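Local coordinates for putative molybdenum cofactor biosynthesis protein D2 (MoaD2) / thiamine S (Mycobacterium smegmatis, PDB 6JC0) that probably serves as the small sulfur-carrier subunit of molybdopterin synthase in molybdenum cofactor biosynthesis, as in other proteins of the ubiquitin-like MoaD/ThiS family, at residues T10-A15 / P76-V81; R56-C61 / D80-F85. All blocks are in the same frame, centred on the assembly; numbering follows the deposited sequence.

Contact 1: T10-A15 / P76-V81; sequences TVRYFA and PQTVDV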
ATOM      1  N   THR B  10      20.907  16.315 -35.571  1.00 17.18           N
ATOM      2  CA  THR B  10      20.115  17.113 -34.651  1.00 20.75           C
ATOM      3  C   THR B  10      20.347  16.611 -33.229  1.00 20.57           C
ATOM      4  O   THR B  10      20.248  15.413 -32.957  1.00 21.68           O
ATOM      5  CB  THR B  10      18.611  17.058 -34.995  1.00 25.63           C
ATOM      6  OG1 THR B  10      18.415  17.493 -36.345  1.00 30.48           O
ATOM      7  CG2 THR B  10      17.807  17.956 -34.060  1.00 23.33           C
ATOM      8  N   VAL B  11      20.684  17.524 -32.327  1.00 16.83           N
ATOM      9  CA  VAL B  11      20.885  17.163 -30.932  1.00 17.18           C
ATOM     10  C   VAL B  11      19.766  17.742 -30.081  1.00 20.03           C
ATOM     11  O   VAL B  11      19.505  18.940 -30.131  1.00 22.15           O
ATOM     12  CB  VAL B  11      22.246  17.662 -30.393  1.00 20.89           C
ATOM     13  CG1 VAL B  11      22.393  17.312 -28.910  1.00 15.38           C
ATOM     14  CG2 VAL B  11      23.392  17.069 -31.197  1.00 21.62           C
ATOM     15  N   ARG B  12      19.103  16.888 -29.310  1.00 15.33           N
ATOM     16  CA  ARG B  12      18.092  17.346 -28.367  1.00 18.15           C
ATOM     17  C   ARG B  12      18.598  17.170 -26.942  1.00 18.98           C
ATOM     18  O   ARG B  12      18.936  16.058 -26.529  1.00 17.52           O
ATOM     19  CB  ARG B  12      16.771  16.586 -28.561  1.00 17.26           C
ATOM     20  CG  ARG B  12      16.153  16.756 -29.944  1.00 17.28           C
ATOM     21  CD  ARG B  12      14.717  16.238 -29.997  1.00 16.20           C
ATOM     22  NE  ARG B  12      14.638  14.801 -29.744  1.00 21.84           N
ATOM     23  CZ  ARG B  12      13.501  14.118 -29.635  1.00 28.46           C
ATOM     24  NH1 ARG B  12      12.335  14.739 -29.754  1.00 26.88           N
ATOM     25  NH2 ARG B  12      13.532  12.812 -29.400  1.00 26.11           N
ATOM     26  N   TYR B  13      18.666  18.274 -26.204  1.00 13.64           N
ATOM     27  CA  TYR B  13      19.096  18.249 -24.809  1.00 11.42           C
ATOM     28  C   TYR B  13      17.895  18.149 -23.875  1.00 19.03           C
ATOM     29  O   TYR B  13      16.861  18.772 -24.116  1.00 17.17           O
ATOM     30  CB  TYR B  13      19.906  19.504 -24.462  1.00 16.01           C
ATOM     31  CG  TYR B  13      21.171  19.683 -25.268  1.00 22.39           C
ATOM     32  CD1 TYR B  13      22.344  19.038 -24.902  1.00 21.88           C
ATOM     33  CD2 TYR B  13      21.194  20.504 -26.391  1.00 20.34           C
ATOM     34  CE1 TYR B  13      23.508  19.202 -25.634  1.00 20.22           C
ATOM     35  CE2 TYR B  13      22.350  20.669 -27.130  1.00 19.14           C
ATOM     36  CZ  TYR B  13      23.504  20.017 -26.745  1.00 21.25           C
ATOM     37  OH  TYR B  13      24.659  20.174 -27.475  1.00 20.95           O
ATOM     38  N   PHE B  14      18.037  17.386 -22.798  1.00 16.44           N
ATOM     39  CA  PHE B  14      16.951  17.256 -21.832  1.00 17.00           C
ATOM     40  C   PHE B  14      17.384  17.591 -20.412  1.00 15.11           C
ATOM     41  O   PHE B  14      18.535  17.358 -20.024  1.00 14.84           O
ATOM     42  CB  PHE B  14      16.363  15.845 -21.887  1.00 19.59           C
ATOM     43  CG  PHE B  14      15.585  15.580 -23.132  1.00 16.21           C
ATOM     44  CD1 PHE B  14      16.214  15.083 -24.261  1.00 15.70           C
ATOM     45  CD2 PHE B  14      14.233  15.873 -23.192  1.00 15.20           C
ATOM     46  CE1 PHE B  14      15.503  14.859 -25.418  1.00 15.17           C
ATOM     47  CE2 PHE B  14      13.516  15.650 -24.348  1.00 12.53           C
ATOM     48  CZ  PHE B  14      14.152  15.143 -25.462  1.00 15.32           C
ATOM     49  N   ALA B  15      16.444  18.157 -19.660  1.00 14.27           N
ATOM     50  CA  ALA B  15      16.611  18.480 -18.244  1.00 19.15           C
ATOM     51  C   ALA B  15      17.919  19.205 -17.957  1.00 22.17           C
ATOM     52  O   ALA B  15      18.160  20.290 -18.486  1.00 22.12           O
ATOM     53  CB  ALA B  15      16.511  17.218 -17.406  1.00 10.04           C
ATOM     54  N   PRO B  76      22.233  11.169 -41.450  1.00 29.53           N
ATOM     55  CA  PRO B  76      21.536  12.233 -40.717  1.00 26.14           C
ATOM     56  C   PRO B  76      20.648  11.645 -39.632  1.00 28.42           C
ATOM     57  O   PRO B  76      19.936  10.673 -39.883  1.00 32.48           O
ATOM     58  CB  PRO B  76      20.717  12.928 -41.803  1.00 23.60           C
ATOM     59  CG  PRO B  76      21.529  12.721 -43.042  1.00 28.26           C
ATOM     60  CD  PRO B  76      22.120  11.345 -42.910  1.00 27.49           C
ATOM     61  N   GLN B  77      20.703  12.225 -38.439  1.00 28.14           N
ATOM     62  CA  GLN B  77      20.207  11.558 -37.242  1.00 24.02           C
ATOM     63  C   GLN B  77      19.799  12.533 -36.158  1.00 19.67           C
ATOM     64  O   GLN B  77      20.281  13.662 -36.119  1.00 19.07           O
ATOM     65  CB  GLN B  77      21.292  10.648 -36.678  1.00 28.12           C
ATOM     66  CG  GLN B  77      21.040   9.179 -36.792  1.00 34.44           C
ATOM     67  CD  GLN B  77      22.239   8.393 -36.323  1.00 27.04           C
ATOM     68  OE1 GLN B  77      22.300   7.960 -35.177  1.00 23.43           O
ATOM     69  NE2 GLN B  77      23.212   8.217 -37.209  1.00 25.81           N
ATOM     70  N   THR B  78      18.940  12.077 -35.254  1.00 17.41           N
ATOM     71  CA  THR B  78      18.649  12.826 -34.044  1.00 20.21           C
ATOM     72  C   THR B  78      19.316  12.143 -32.858  1.00 17.02           C
ATOM     73  O   THR B  78      19.091  10.959 -32.607  1.00 19.09           O
ATOM     74  CB  THR B  78      17.139  12.945 -33.795  1.00 22.31           C
ATOM     75  OG1 THR B  78      16.533  13.635 -34.893  1.00 27.11           O
ATOM     76  CG2 THR B  78      16.870  13.714 -32.511  1.00 21.59           C
ATOM     77  N   VAL B  79      20.157  12.883 -32.145  1.00 17.82           N
ATOM     78  CA  VAL B  79      20.797  12.361 -30.945  1.00 17.05           C
ATOM     79  C   VAL B  79      20.201  13.028 -29.705  1.00 18.55           C
ATOM     80  O   VAL B  79      20.266  14.252 -29.556  1.00 13.25           O
ATOM     81  CB  VAL B  79      22.325  12.580 -30.967  1.00 14.29           C
ATOM     82  CG1 VAL B  79      22.953  12.090 -29.668  1.00 18.60           C
ATOM     83  CG2 VAL B  79      22.956  11.876 -32.158  1.00 11.53           C
ATOM     84  N   ASP B  80      19.612  12.226 -28.823  1.00 15.63           N
ATOM     85  CA  ASP B  80      19.048  12.748 -27.577  1.00 16.14           C
ATOM     86  C   ASP B  80      20.032  12.614 -26.415  1.00 18.34           C
ATOM     87  O   ASP B  80      20.646  11.563 -26.229  1.00 15.59           O
ATOM     88  CB  ASP B  80      17.739  12.030 -27.225  1.00 17.67           C
ATOM     89  CG  ASP B  80      16.602  12.374 -28.172  1.00 18.40           C
ATOM     90  OD1 ASP B  80      16.783  13.256 -29.033  1.00 25.33           O
ATOM     91  OD2 ASP B  80      15.518  11.770 -28.048  1.00 20.80           O
ATOM     92  N   VAL B  81      20.164  13.678 -25.628  1.00 16.38           N
ATOM     93  CA  VAL B  81      21.041  13.684 -24.464  1.00 15.16           C
ATOM     94  C   VAL B  81      20.234  13.554 -23.171  1.00 20.63           C
ATOM     95  O   VAL B  81      19.513  14.479 -22.780  1.00 17.05           O
ATOM     96  CB  VAL B  81      21.889  14.974 -24.404  1.00 11.88           C
ATOM     97  CG1 VAL B  81      22.812  14.938 -23.201  1.00 10.10           C
ATOM     98  CG2 VAL B  81      22.685  15.144 -25.686  1.00 15.55           C
TER
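Strands 6-13 and 77-82 run parallel at the middle of the mixed sheet, T10 level with T78 and Y13 with V81. Backbone hydrogen bonds leave T10 and R12 on both their N and O atoms; the straightest joins V81 N to R12 O (2.8 Å, 168° at the hydrogen) and arrives nearly along the C=O axis. Past the strand end the pairing frays, F14 N reaching V81 O only weakly at 3.3 Å.

The tight side carries V11, Y13, V79 and V81. V81 CG2, beside its own backbone N, packs on V11 CG1 at 3.9 Å and on Y13 CD1 at 4.0 Å, while V11 CG1 also lies over one face of the Y13 ring, offset toward its rim. L39 and L43 of helix 36-44 and A17 of helix 16-21 close this core, and Y13 OH leaves it to hydrogen-bond E26.

The other side, with T10, R12, T78 and D80, is polar and more open, T10, R12 and T78 being partly exposed, although R12 and D80 bind tightly. Bent at chi3 (-63°), R12 lies alongside D80 and grips it side-on: NE meets OD1 at 2.7 Å from above the carboxylate plane, and NH2 takes the syn lone pair of OD2 at 2.6 Å. F14 CZ sits over the guanidinium centre, T78 CG2 is 3.7 Å from R12 NE, and another protein chain packs on R12 and F14. With NH2 also salt-bridged to E63 and OD2 hydrogen-bonded by that other chain, the paired charges should keep D80 ionised and hold a fixed polar patch at the protein interface.

Contact 2: R56-C61 / D80-F85; sequences RCSYLC and DVLPPF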
ATOM      1  N   ARG B  56      27.591  11.984 -17.096  1.00 24.73           N
ATOM      2  CA  ARG B  56      26.658  11.032 -16.510  1.00 26.68           C
ATOM      3  C   ARG B  56      25.417  10.816 -17.376  1.00 27.06           C
ATOM      4  O   ARG B  56      24.451  10.194 -16.939  1.00 26.65           O
ATOM      5  CB  ARG B  56      26.247  11.501 -15.114  1.00 26.07           C
ATOM      6  CG  ARG B  56      27.422  11.718 -14.176  1.00 32.22           C
ATOM      7  CD  ARG B  56      26.960  12.235 -12.827  1.00 40.39           C
ATOM      8  NE  ARG B  56      25.979  11.341 -12.220  1.00 47.61           N
ATOM      9  CZ  ARG B  56      25.399  11.553 -11.044  1.00 50.85           C
ATOM     10  NH1 ARG B  56      25.701  12.637 -10.336  1.00 55.08           N
ATOM     11  NH2 ARG B  56      24.515  10.682 -10.576  1.00 44.92           N
ATOM     12  N   CYS B  57      25.446  11.323 -18.603  1.00 19.23           N
ATOM     13  CA  CYS B  57      24.302  11.186 -19.499  1.00 21.19           C
ATOM     14  C   CYS B  57      24.288   9.856 -20.251  1.00 18.51           C
ATOM     15  O   CYS B  57      25.332   9.234 -20.463  1.00 19.99           O
ATOM     16  CB  CYS B  57      24.273  12.338 -20.509  1.00 16.62           C
ATOM     17  SG  CYS B  57      23.710  13.911 -19.825  1.00 22.67           S
ATOM     18  N   SER B  58      23.091   9.426 -20.641  1.00 15.81           N
ATOM     19  CA  SER B  58      22.937   8.347 -21.608  1.00 17.82           C
ATOM     20  C   SER B  58      22.452   8.966 -22.910  1.00 19.63           C
ATOM     21  O   SER B  58      22.147  10.162 -22.954  1.00 22.08           O
ATOM     22  CB  SER B  58      21.967   7.276 -21.110  1.00 17.82           C
ATOM     23  OG  SER B  58      20.676   7.816 -20.913  1.00 23.32           O
ATOM     24  N   TYR B  59      22.392   8.172 -23.974  1.00 20.05           N
ATOM     25  CA  TYR B  59      22.109   8.729 -25.292  1.00 23.53           C
ATOM     26  C   TYR B  59      21.192   7.858 -26.139  1.00 25.24           C
ATOM     27  O   TYR B  59      21.254   6.626 -26.093  1.00 26.03           O
ATOM     28  CB  TYR B  59      23.424   8.987 -26.039  1.00 20.96           C
ATOM     29  CG  TYR B  59      24.352   9.898 -25.273  1.00 18.33           C
ATOM     30  CD1 TYR B  59      24.250  11.281 -25.386  1.00 14.20           C
ATOM     31  CD2 TYR B  59      25.307   9.378 -24.407  1.00 21.56           C
ATOM     32  CE1 TYR B  59      25.083  12.121 -24.667  1.00 10.69           C
ATOM     33  CE2 TYR B  59      26.141  10.210 -23.680  1.00 20.42           C
ATOM     34  CZ  TYR B  59      26.027  11.580 -23.820  1.00 16.20           C
ATOM     35  OH  TYR B  59      26.859  12.411 -23.106  1.00 19.87           O
ATOM     36  N   LEU B  60      20.335   8.522 -26.909  1.00 17.23           N
ATOM     37  CA  LEU B  60      19.515   7.857 -27.908  1.00 20.51           C
ATOM     38  C   LEU B  60      19.877   8.352 -29.301  1.00 18.03           C
ATOM     39  O   LEU B  60      20.149   9.535 -29.493  1.00 17.70           O
ATOM     40  CB  LEU B  60      18.029   8.108 -27.651  1.00 22.91           C
ATOM     41  CG  LEU B  60      17.518   8.054 -26.214  1.00 21.41           C
ATOM     42  CD1 LEU B  60      16.074   8.520 -26.173  1.00 18.35           C
ATOM     43  CD2 LEU B  60      17.658   6.652 -25.632  1.00 19.91           C
ATOM     44  N   CYS B  61      19.883   7.442 -30.266  1.00 18.65           N
ATOM     45  CA  CYS B  61      19.979   7.806 -31.677  1.00 17.94           C
ATOM     46  C   CYS B  61      18.662   7.434 -32.337  1.00 22.78           C
ATOM     47  O   CYS B  61      18.333   6.252 -32.428  1.00 26.85           O
ATOM     48  CB  CYS B  61      21.146   7.092 -32.361  1.00 17.31           C
ATOM     49  SG  CYS B  61      22.782   7.672 -31.873  1.00 21.51           S
ATOM     50  N   ASP B  80      19.612  12.226 -28.823  1.00 15.63           N
ATOM     51  CA  ASP B  80      19.048  12.748 -27.577  1.00 16.14           C
ATOM     52  C   ASP B  80      20.032  12.614 -26.415  1.00 18.34           C
ATOM     53  O   ASP B  80      20.646  11.563 -26.229  1.00 15.59           O
ATOM     54  CB  ASP B  80      17.739  12.030 -27.225  1.00 17.67           C
ATOM     55  CG  ASP B  80      16.602  12.374 -28.172  1.00 18.40           C
ATOM     56  OD1 ASP B  80      16.783  13.256 -29.033  1.00 25.33           O
ATOM     57  OD2 ASP B  80      15.518  11.770 -28.048  1.00 20.80           O
ATOM     58  N   VAL B  81      20.164  13.678 -25.628  1.00 16.38           N
ATOM     59  CA  VAL B  81      21.041  13.684 -24.464  1.00 15.16           C
ATOM     60  C   VAL B  81      20.234  13.554 -23.171  1.00 20.63           C
ATOM     61  O   VAL B  81      19.513  14.479 -22.780  1.00 17.05           O
ATOM     62  CB  VAL B  81      21.889  14.974 -24.404  1.00 11.88           C
ATOM     63  CG1 VAL B  81      22.812  14.938 -23.201  1.00 10.10           C
ATOM     64  CG2 VAL B  81      22.685  15.144 -25.686  1.00 15.55           C
ATOM     65  N   LEU B  82      20.375  12.410 -22.502  1.00 17.98           N
ATOM     66  CA  LEU B  82      19.538  12.067 -21.354  1.00 16.68           C
ATOM     67  C   LEU B  82      20.325  11.992 -20.047  1.00 19.19           C
ATOM     68  O   LEU B  82      21.135  11.085 -19.859  1.00 20.13           O
ATOM     69  CB  LEU B  82      18.832  10.721 -21.591  1.00 14.78           C
ATOM     70  CG  LEU B  82      17.518  10.669 -22.380  1.00 22.01           C
ATOM     71  CD1 LEU B  82      17.701  11.126 -23.811  1.00 24.18           C
ATOM     72  CD2 LEU B  82      16.926   9.264 -22.342  1.00 26.95           C
ATOM     73  N   PRO B  83      20.078  12.937 -19.128  1.00 16.86           N
ATOM     74  CA  PRO B  83      20.691  12.867 -17.797  1.00 18.32           C
ATOM     75  C   PRO B  83      20.165  11.667 -17.020  1.00 20.43           C
ATOM     76  O   PRO B  83      19.165  11.075 -17.438  1.00 18.66           O
ATOM     77  CB  PRO B  83      20.258  14.185 -17.133  1.00 15.80           C
ATOM     78  CG  PRO B  83      19.888  15.083 -18.271  1.00 17.75           C
ATOM     79  CD  PRO B  83      19.289  14.166 -19.302  1.00 19.60           C
ATOM     80  N   PRO B  84      20.832  11.300 -15.913  1.00 18.66           N
ATOM     81  CA  PRO B  84      20.291  10.246 -15.051  1.00 20.39           C
ATOM     82  C   PRO B  84      18.851  10.557 -14.659  1.00 19.99           C
ATOM     83  O   PRO B  84      18.518  11.722 -14.430  1.00 22.77           O
ATOM     84  CB  PRO B  84      21.220  10.273 -13.836  1.00 22.97           C
ATOM     85  CG  PRO B  84      22.508  10.781 -14.380  1.00 22.09           C
ATOM     86  CD  PRO B  84      22.124  11.802 -15.419  1.00 18.33           C
ATOM     87  N   PHE B  85      18.007   9.533 -14.609  1.00 15.03           N
ATOM     88  CA  PHE B  85      16.588   9.735 -14.349  1.00 16.27           C
ATOM     89  C   PHE B  85      16.365  10.155 -12.902  1.00 20.49           C
ATOM     90  O   PHE B  85      17.196   9.891 -12.034  1.00 20.58           O
ATOM     91  CB  PHE B  85      15.791   8.466 -14.667  1.00 19.66           C
ATOM     92  CG  PHE B  85      15.843   8.059 -16.116  1.00 25.78           C
ATOM     93  CD1 PHE B  85      16.308   8.935 -17.085  1.00 22.75           C
ATOM     94  CD2 PHE B  85      15.411   6.799 -16.511  1.00 25.23           C
ATOM     95  CE1 PHE B  85      16.352   8.562 -18.418  1.00 26.83           C
ATOM     96  CE2 PHE B  85      15.450   6.422 -17.842  1.00 16.21           C
ATOM     97  CZ  PHE B  85      15.922   7.304 -18.798  1.00 15.46           C
TER
HETATM   98  O   HOH W   1      20.074   8.498 -18.628  1.00 22.03           O
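Four backbone hydrogen bonds, two at S58-L82 and two at L60-D80, join strand 58-61 to the 80-82 part of strand 77-82 in antiparallel register. S58 N to L82 O is the shortest at 2.7 Å. Between these rings lies the non-hydrogen-bonded pair Y59-V81.

The side chains form the next layer. On one face L60 and L82 cross at about a right angle, CD1 to CD1 at 3.9 Å. L60 CD1 merely packs against the D80 carboxylate, which is held by its salt bridge to R12 of strand 6-13 and hydrogen-bonds another protein chain. On the opposite face the Y59 ring lies alongside V81, its CE1 3.9 Å from V81 CG1; the same methyl receives C57 SG at 3.6 Å, and L54 of helix 48-54 backs both Y59 and V81. Beyond the strand ends P84 CD rests against R56 O at 3.2 Å.

Farther out, S58 OG, in the crowded position between N and the carbonyl carbon (chi1 62°), holds a water at 2.5 Å that donates to P83 O (3.0 Å). The other protein chain also hydrogen-bonds P83 O and F85 O and packs on L60 and L82. The chemistry thus splits by face: apolar packing anchors the strand inward, while outward leucines and carbonyls of the departing C-terminal tail present a docking surface to the partner.

From the N terminus, strand 6-13 comes first and is paired by the last strand, 77-82: contact 1 closes a loop of 60 intervening residues that includes all three helices and every other strand. Contact 2 closes a shorter loop of 18 residues, without helix; its segment 56-61 lies between the two segments of contact 1, while 80-85 overlaps 76-81 at D80 and V81 and runs on past it. Both use strand 77-82, which lies between 6-13 and 58-61 in the sheet, parallel to the first and antiparallel to the second. Together they tie both ends of the ubiquitin-like fold into one sheet, and F14 O touches P83 CG where the C-terminal tail leaves it.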